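Local structure of uncharacterized protein Af_0446 (Archaeoglobus fulgidus DSM 4304, 3BUT) at residues A8-G11 and Q17-I20; N46-A51 and W84-A89; K101-I104 and D110-V113. The protein is of unknown function but belongs to the beta-sandwich LEA_2 family of late embryogenesis abundant proteins and may bind lipids. The protein carries 4 engineered substitutions. All blocks are in the same frame, centred on the assembly; numbering follows the deposited sequence.

Contact 1 (A8-G11 and Q17-I20); sequences AMWG and QTEI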
loop_
_atom_site.group_PDB
_atom_site.type_symbol
_atom_site.label_atom_id
_atom_site.label_comp_id
_atom_site.label_asym_id
_atom_site.label_seq_id
_atom_site.Cartn_x
_atom_site.Cartn_y
_atom_site.Cartn_z
ATOM N N ALA A 8 -2.240 -16.930 10.028
ATOM C CA ALA A 8 -2.603 -15.530 9.852
ATOM C C ALA A 8 -3.716 -15.382 8.829
ATOM O O ALA A 8 -3.775 -16.124 7.847
ATOM C CB ALA A 8 -1.387 -14.709 9.439
HETATM N N MSE A 9 -4.602 -14.426 9.080
HETATM C CA MSE A 9 -5.659 -14.067 8.143
HETATM C C MSE A 9 -5.993 -12.596 8.321
HETATM O O MSE A 9 -5.640 -11.999 9.337
HETATM C CB MSE A 9 -6.906 -14.927 8.361
HETATM C CG MSE A 9 -7.211 -15.220 9.806
HETATM SE SE MSE A 9 -8.875 -16.171 10.015
HETATM C CE MSE A 9 -8.828 -17.293 8.415
ATOM N N TRP A 10 -6.652 -12.009 7.324
ATOM C CA TRP A 10 -7.107 -10.629 7.436
ATOM C C TRP A 10 -8.326 -10.575 8.346
ATOM O O TRP A 10 -9.134 -11.502 8.370
ATOM C CB TRP A 10 -7.434 -10.029 6.060
ATOM C CG TRP A 10 -6.241 -9.918 5.147
ATOM C CD1 TRP A 10 -5.972 -10.694 4.060
ATOM C CD2 TRP A 10 -5.160 -8.988 5.253
ATOM N NE1 TRP A 10 -4.796 -10.301 3.477
ATOM C CE2 TRP A 10 -4.273 -9.258 4.191
ATOM C CE3 TRP A 10 -4.853 -7.951 6.145
ATOM C CZ2 TRP A 10 -3.101 -8.531 3.994
ATOM C CZ3 TRP A 10 -3.693 -7.229 5.946
ATOM C CH2 TRP A 10 -2.829 -7.523 4.879
ATOM N N GLY A 11 -8.440 -9.492 9.104
ATOM C CA GLY A 11 -9.608 -9.262 9.946
ATOM C C GLY A 11 -10.459 -8.157 9.371
ATOM O O GLY A 11 -10.459 -7.939 8.157
ATOM N N GLN A 17 -8.485 1.774 9.800
ATOM C CA GLN A 17 -7.658 0.784 10.476
ATOM C C GLN A 17 -7.679 -0.569 9.772
ATOM O O GLN A 17 -8.706 -0.985 9.232
ATOM C CB GLN A 17 -8.085 0.644 11.940
ATOM C CG GLN A 17 -6.925 0.389 12.897
ATOM C CD GLN A 17 -7.326 0.447 14.364
ATOM O OE1 GLN A 17 -8.316 -0.157 14.776
ATOM N NE2 GLN A 17 -6.543 1.166 15.161
ATOM N N THR A 18 -6.528 -1.238 9.781
ATOM C CA THR A 18 -6.358 -2.558 9.167
ATOM C C THR A 18 -6.043 -3.573 10.261
ATOM O O THR A 18 -5.147 -3.348 11.071
ATOM C CB THR A 18 -5.205 -2.541 8.120
ATOM O OG1 THR A 18 -5.461 -1.539 7.128
ATOM C CG2 THR A 18 -5.034 -3.901 7.441
ATOM N N GLU A 19 -6.774 -4.686 10.282
ATOM C CA GLU A 19 -6.553 -5.740 11.272
ATOM C C GLU A 19 -5.978 -7.000 10.642
ATOM O O GLU A 19 -6.418 -7.438 9.586
ATOM C CB GLU A 19 -7.857 -6.069 12.007
ATOM C CG GLU A 19 -7.727 -7.104 13.134
ATOM C CD GLU A 19 -9.073 -7.597 13.633
ATOM O OE1 GLU A 19 -10.112 -7.183 13.080
ATOM O OE2 GLU A 19 -9.095 -8.408 14.580
ATOM N N ILE A 20 -4.971 -7.555 11.300
ATOM C CA ILE A 20 -4.461 -8.870 10.973
ATOM C C ILE A 20 -4.783 -9.743 12.178
ATOM O O ILE A 20 -4.603 -9.314 13.315
ATOM C CB ILE A 20 -2.943 -8.835 10.688
ATOM C CG1 ILE A 20 -2.651 -7.900 9.509
ATOM C CG2 ILE A 20 -2.412 -10.238 10.391
ATOM C CD1 ILE A 20 -1.184 -7.504 9.355
#
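The indole of W10 leans toward the neighbouring strand of the hairpin and meets T18, E19 and I20 through CE3 and CZ3 of its six-membered ring. With CG anti to the carbonyl carbon (chi1 -64°), the side chain starts out from the sheet face that it shares with I20, and its far end then comes back toward residues 17-20. From CB and CG the five-membered ring leads away to NE1, which is hydrogen-bonded to E92 of the second subunit. The benzene half takes the opposite course: CE3 of W10 lies 3.8 Å from O of E19, which sits at the ring edge near its plane, and CZ3 of W10 reaches CG1 of I20 at 3.8 Å. CZ3 of W10 also approaches the methyl CG2 of T18 obliquely, at 3.9 Å. W10 and I20, whose side chains run side by side, form an antiparallel non-hydrogen-bonded pair. Next to them N of G11 donates to O of E19 over 2.9 Å, with an N-H...O angle of 164° and the donor standing above the carbonyl plane. The extended E19 passes along G11, its OE1 bound to N of V12 and its OE2 to OG of S72. With only a methyl group at W10, as in alanine, T18 and I20 would probably lose the indole's share of their apolar cover, and E92 of the second subunit its partner. Thus one backbone bond joins the two segments, M9 with V21 continues the pairing, and the tryptophan lays its benzene half along T18 and I20 and gives its N-H to the second subunit.

Contact 2 (N46-A51 and W84-A89); sequences NGVKVA and WVTHIA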
loop_
_atom_site.group_PDB
_atom_site.type_symbol
_atom_site.label_atom_id
_atom_site.label_comp_id
_atom_site.label_asym_id
_atom_site.label_seq_id
_atom_site.Cartn_x
_atom_site.Cartn_y
_atom_site.Cartn_z
ATOM N N ASN A 46 10.368 -1.395 7.331
ATOM C CA ASN A 46 11.588 -0.588 7.087
ATOM C C ASN A 46 11.998 0.375 8.210
ATOM O O ASN A 46 12.467 1.483 7.943
ATOM C CB ASN A 46 11.492 0.190 5.772
ATOM C CG ASN A 46 11.296 -0.699 4.571
ATOM O OD1 ASN A 46 11.806 -1.822 4.513
ATOM N ND2 ASN A 46 10.571 -0.187 3.583
ATOM N N GLY A 47 11.820 -0.043 9.458
ATOM C CA GLY A 47 12.130 0.819 10.594
ATOM C C GLY A 47 11.091 1.885 10.906
ATOM O O GLY A 47 11.312 2.726 11.771
ATOM N N VAL A 48 9.965 1.873 10.196
ATOM C CA VAL A 48 8.803 2.659 10.601
ATOM C C VAL A 48 7.921 1.760 11.468
ATOM O O VAL A 48 7.526 0.678 11.039
ATOM C CB VAL A 48 7.988 3.176 9.387
ATOM C CG1 VAL A 48 6.795 4.007 9.845
ATOM C CG2 VAL A 48 8.867 3.989 8.450
ATOM N N LYS A 49 7.629 2.198 12.688
ATOM C CA LYS A 49 6.769 1.434 13.589
ATOM C C LYS A 49 5.299 1.729 13.301
ATOM O O LYS A 49 4.728 2.680 13.835
ATOM C CB LYS A 49 7.117 1.727 15.049
ATOM C CG LYS A 49 6.529 0.732 16.039
ATOM C CD LYS A 49 7.312 0.691 17.349
ATOM C CE LYS A 49 7.075 1.927 18.208
ATOM N NZ LYS A 49 7.781 1.815 19.517
ATOM N N VAL A 50 4.700 0.893 12.457
ATOM C CA VAL A 50 3.342 1.118 11.949
ATOM C C VAL A 50 2.236 0.604 12.884
ATOM O O VAL A 50 1.071 0.982 12.739
ATOM C CB VAL A 50 3.153 0.549 10.512
ATOM C CG1 VAL A 50 4.114 1.204 9.539
ATOM C CG2 VAL A 50 3.345 -0.945 10.497
ATOM N N ALA A 51 2.609 -0.258 13.831
ATOM C CA ALA A 51 1.698 -0.754 14.865
ATOM C C ALA A 51 2.450 -0.983 16.170
ATOM O O ALA A 51 3.588 -1.458 16.169
ATOM C CB ALA A 51 1.016 -2.038 14.417
ATOM N N TRP A 84 5.198 4.132 3.243
ATOM C CA TRP A 84 5.181 4.156 1.789
ATOM C C TRP A 84 6.402 4.837 1.171
ATOM O O TRP A 84 6.962 4.339 0.190
ATOM C CB TRP A 84 3.875 4.766 1.265
ATOM C CG TRP A 84 3.841 4.822 -0.228
ATOM C CD1 TRP A 84 3.867 5.941 -1.001
ATOM C CD2 TRP A 84 3.829 3.705 -1.133
ATOM N NE1 TRP A 84 3.852 5.596 -2.332
ATOM C CE2 TRP A 84 3.831 4.231 -2.439
ATOM C CE3 TRP A 84 3.805 2.312 -0.963
ATOM C CZ2 TRP A 84 3.809 3.415 -3.574
ATOM C CZ3 TRP A 84 3.785 1.504 -2.090
ATOM C CH2 TRP A 84 3.789 2.058 -3.376
ATOM N N VAL A 85 6.823 5.950 1.771
ATOM C CA VAL A 85 8.054 6.650 1.398
ATOM C C VAL A 85 9.251 5.698 1.356
ATOM O O VAL A 85 9.985 5.662 0.367
ATOM C CB VAL A 85 8.369 7.800 2.398
ATOM C CG1 VAL A 85 9.578 8.615 1.938
ATOM C CG2 VAL A 85 7.154 8.706 2.591
ATOM N N THR A 86 9.408 4.919 2.425
ATOM C CA THR A 86 10.547 4.016 2.609
ATOM C C THR A 86 10.506 2.830 1.656
ATOM O O THR A 86 11.553 2.329 1.238
ATOM C CB THR A 86 10.638 3.484 4.065
ATOM O OG1 THR A 86 9.579 2.553 4.319
ATOM C CG2 THR A 86 10.535 4.605 5.065
ATOM N N HIS A 87 9.294 2.384 1.332
ATOM C CA HIS A 87 9.095 1.252 0.438
ATOM C C HIS A 87 9.671 1.555 -0.932
ATOM O O HIS A 87 10.548 0.841 -1.397
ATOM C CB HIS A 87 7.615 0.871 0.327
ATOM C CG HIS A 87 7.352 -0.234 -0.647
ATOM N ND1 HIS A 87 7.650 -1.553 -0.375
ATOM C CD2 HIS A 87 6.825 -0.219 -1.893
ATOM C CE1 HIS A 87 7.310 -2.302 -1.408
ATOM N NE2 HIS A 87 6.808 -1.517 -2.344
ATOM N N ILE A 88 9.204 2.630 -1.557
ATOM C CA ILE A 88 9.716 3.019 -2.870
ATOM C C ILE A 88 11.173 3.480 -2.818
ATOM O O ILE A 88 11.931 3.188 -3.739
ATOM C CB ILE A 88 8.831 4.060 -3.580
ATOM C CG1 ILE A 88 8.603 5.277 -2.695
ATOM C CG2 ILE A 88 7.494 3.437 -4.005
ATOM C CD1 ILE A 88 8.381 6.490 -3.477
ATOM N N ALA A 89 11.570 4.145 -1.728
ATOM C CA ALA A 89 12.970 4.551 -1.513
ATOM C C ALA A 89 13.950 3.375 -1.529
ATOM O O ALA A 89 15.106 3.528 -1.915
ATOM C CB ALA A 89 13.114 5.327 -0.223
#
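N46 and T86 make the close part of this contact, their side chains sliding past each other in opposite directions. CG of N46 stands anti to the carbonyl carbon (chi1 -59°), which sends the amide toward helix 83-89. There ND2 of N46 donates to OG1 of T86 over 3.0 Å, with an N-H...O angle of 166° and the acceptor in the plane of the amide. The aliphatic part of N46 is drawn in as well, its CB 3.4 Å from OG1 of T86. That hydroxyl lies between the backbone N and the carbonyl carbon of T86 (chi1 71°), a rotamer that also lets it bond to O of W83 in the preceding helical turn. The other end of the amide is held too, OD1 of N46 accepting a hydrogen bond from N of K95, so the amide bridges the helix and strand 93-105, which probably restricts its rotation. H87, the next residue of the helix, turns its ring away from N46 and is bonded to T94 and T124.

The other side is looser. Only one methyl pair spans it, CG2 of V48 crossing CG2 of T86 at 3.8 Å; beyond V48 no residue of 46-51 touches 84-89, although V50 packs on W83 at the start of the helix, while G47 at the turn is exposed. Both N46 and G47 have positive phi, as expected of a tight two-residue turn between antiparallel strands. Strands 34-45 and 48-61 are joined by this beta hairpin, which farther along carries a classic beta bulge where V50 and A51 both face I43, and its turn is docked by an asparagine side chain onto a short helix.

Contact 3 (K101-I104 and D110-V113); sequences KPTI and DVEV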
loop_
_atom_site.group_PDB
_atom_site.type_symbol
_atom_site.label_atom_id
_atom_site.label_comp_id
_atom_site.label_asym_id
_atom_site.label_seq_id
_atom_site.Cartn_x
_atom_site.Cartn_y
_atom_site.Cartn_z
ATOM N N LYS A 101 4.155 -10.208 22.112
ATOM C CA LYS A 101 4.695 -10.434 23.449
ATOM C C LYS A 101 3.549 -10.745 24.426
ATOM O O LYS A 101 3.008 -9.833 25.047
ATOM C CB LYS A 101 5.467 -9.181 23.882
ATOM C CG LYS A 101 6.286 -9.297 25.162
ATOM C CD LYS A 101 7.167 -8.055 25.345
ATOM C CE LYS A 101 7.620 -7.872 26.785
ATOM N NZ LYS A 101 6.594 -7.185 27.622
ATOM N N PRO A 102 3.148 -12.031 24.536
ATOM C CA PRO A 102 2.060 -12.363 25.452
ATOM C C PRO A 102 2.473 -12.304 26.916
ATOM O O PRO A 102 3.624 -12.585 27.258
ATOM C CB PRO A 102 1.689 -13.792 25.061
ATOM C CG PRO A 102 2.910 -14.357 24.459
ATOM C CD PRO A 102 3.641 -13.220 23.814
ATOM N N THR A 103 1.524 -11.902 27.754
ATOM C CA THR A 103 1.689 -11.878 29.193
ATOM C C THR A 103 1.094 -13.162 29.732
ATOM O O THR A 103 -0.123 -13.320 29.777
ATOM C CB THR A 103 0.958 -10.683 29.823
ATOM O OG1 THR A 103 1.344 -9.478 29.155
ATOM C CG2 THR A 103 1.304 -10.567 31.290
ATOM N N ILE A 104 1.971 -14.079 30.126
ATOM C CA ILE A 104 1.588 -15.395 30.606
ATOM C C ILE A 104 1.676 -15.393 32.115
ATOM O O ILE A 104 2.732 -15.105 32.672
ATOM C CB ILE A 104 2.524 -16.488 30.037
ATOM C CG1 ILE A 104 2.490 -16.483 28.507
ATOM C CG2 ILE A 104 2.156 -17.860 30.593
ATOM C CD1 ILE A 104 3.587 -17.298 27.866
ATOM N N ASP A 110 3.305 -13.003 39.456
ATOM C CA ASP A 110 4.492 -13.523 38.768
ATOM C C ASP A 110 4.169 -13.939 37.325
ATOM O O ASP A 110 3.186 -14.647 37.081
ATOM C CB ASP A 110 5.095 -14.703 39.546
ATOM C CG ASP A 110 5.216 -14.427 41.040
ATOM O OD1 ASP A 110 6.336 -14.118 41.502
ATOM O OD2 ASP A 110 4.189 -14.515 41.751
ATOM N N VAL A 111 5.002 -13.505 36.378
ATOM C CA VAL A 111 4.745 -13.726 34.947
ATOM C C VAL A 111 5.902 -14.285 34.112
ATOM O O VAL A 111 7.016 -14.464 34.597
ATOM C CB VAL A 111 4.260 -12.435 34.233
ATOM C CG1 VAL A 111 2.821 -12.124 34.601
ATOM C CG2 VAL A 111 5.203 -11.256 34.511
ATOM N N GLU A 112 5.593 -14.567 32.849
ATOM C CA GLU A 112 6.567 -14.903 31.819
ATOM C C GLU A 112 6.183 -14.085 30.597
ATOM O O GLU A 112 5.011 -14.079 30.204
ATOM C CB GLU A 112 6.502 -16.394 31.465
ATOM C CG GLU A 112 6.767 -17.345 32.623
ATOM C CD GLU A 112 6.910 -18.785 32.177
ATOM O OE1 GLU A 112 8.015 -19.170 31.735
ATOM O OE2 GLU A 112 5.920 -19.536 32.280
ATOM N N VAL A 113 7.144 -13.390 29.992
ATOM C CA VAL A 113 6.834 -12.558 28.818
ATOM C C VAL A 113 7.719 -12.817 27.586
ATOM O O VAL A 113 8.553 -11.980 27.235
ATOM C CB VAL A 113 6.799 -11.042 29.167
ATOM C CG1 VAL A 113 5.398 -10.624 29.584
ATOM C CG2 VAL A 113 7.826 -10.696 30.254
#
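With CG1 anti to its carbonyl carbon (chi1 -59°), I104 brings this branch to 3.9 Å from O of E112; CB of I104, placed by the backbone pairing, lies 3.5 Å from the same O of E112. In T103 OG1 lies anti to the carbonyl carbon (chi1 -52°), which leaves the methyl CG2 anti to the backbone N, and this CG2 crosses CG1 of V111 at 4.0 Å, while OG1 of T103 is turned to the hydroxyl of Y54. Between these side chains the backbones of I104 and E112 are joined twice: N of I104 donates to O of E112 over 3.0 Å, and N of E112 to O of I104 over 2.9 Å. This is an antiparallel hydrogen-bonded pair next to the connecting loop of the beta hairpin that joins strands 93-105 and 111-123, the latter an outer strand of the four-stranded sheet. CA of V111 also lies close to O of I104, a bent and at most weak CA-H...O contact beside the N-H bond of E112. On the other side of the pair, CA of V113 makes a CA-H...O contact with O of P102, 3.6 Å away, and CG1 of V113 rests against the same oxygen. K101, bent at its last torsion, crosses V113 obliquely, its CE 4.0 Å from CB of V113.

In the fold
None of the three contacts lies in the deep core: contacts 1 and 3 are surface contacts within beta hairpins, and contact 2, partly buried, is the one that brings in a helix. Contact 1 belongs to the three-stranded sheet, whereas contacts 2 and 3 both reach the four-stranded one, with their centres 29 Å apart on opposite sides of the chain's centre. Backbone bonding dominates contact 3, a single backbone bond is supplemented by an indole in contact 1, and contact 2 is joined through side chains alone. The second subunit touches contacts 1 and 2, T18 of one chain packing on W84 of the other, but does not reach the segments of contact 3.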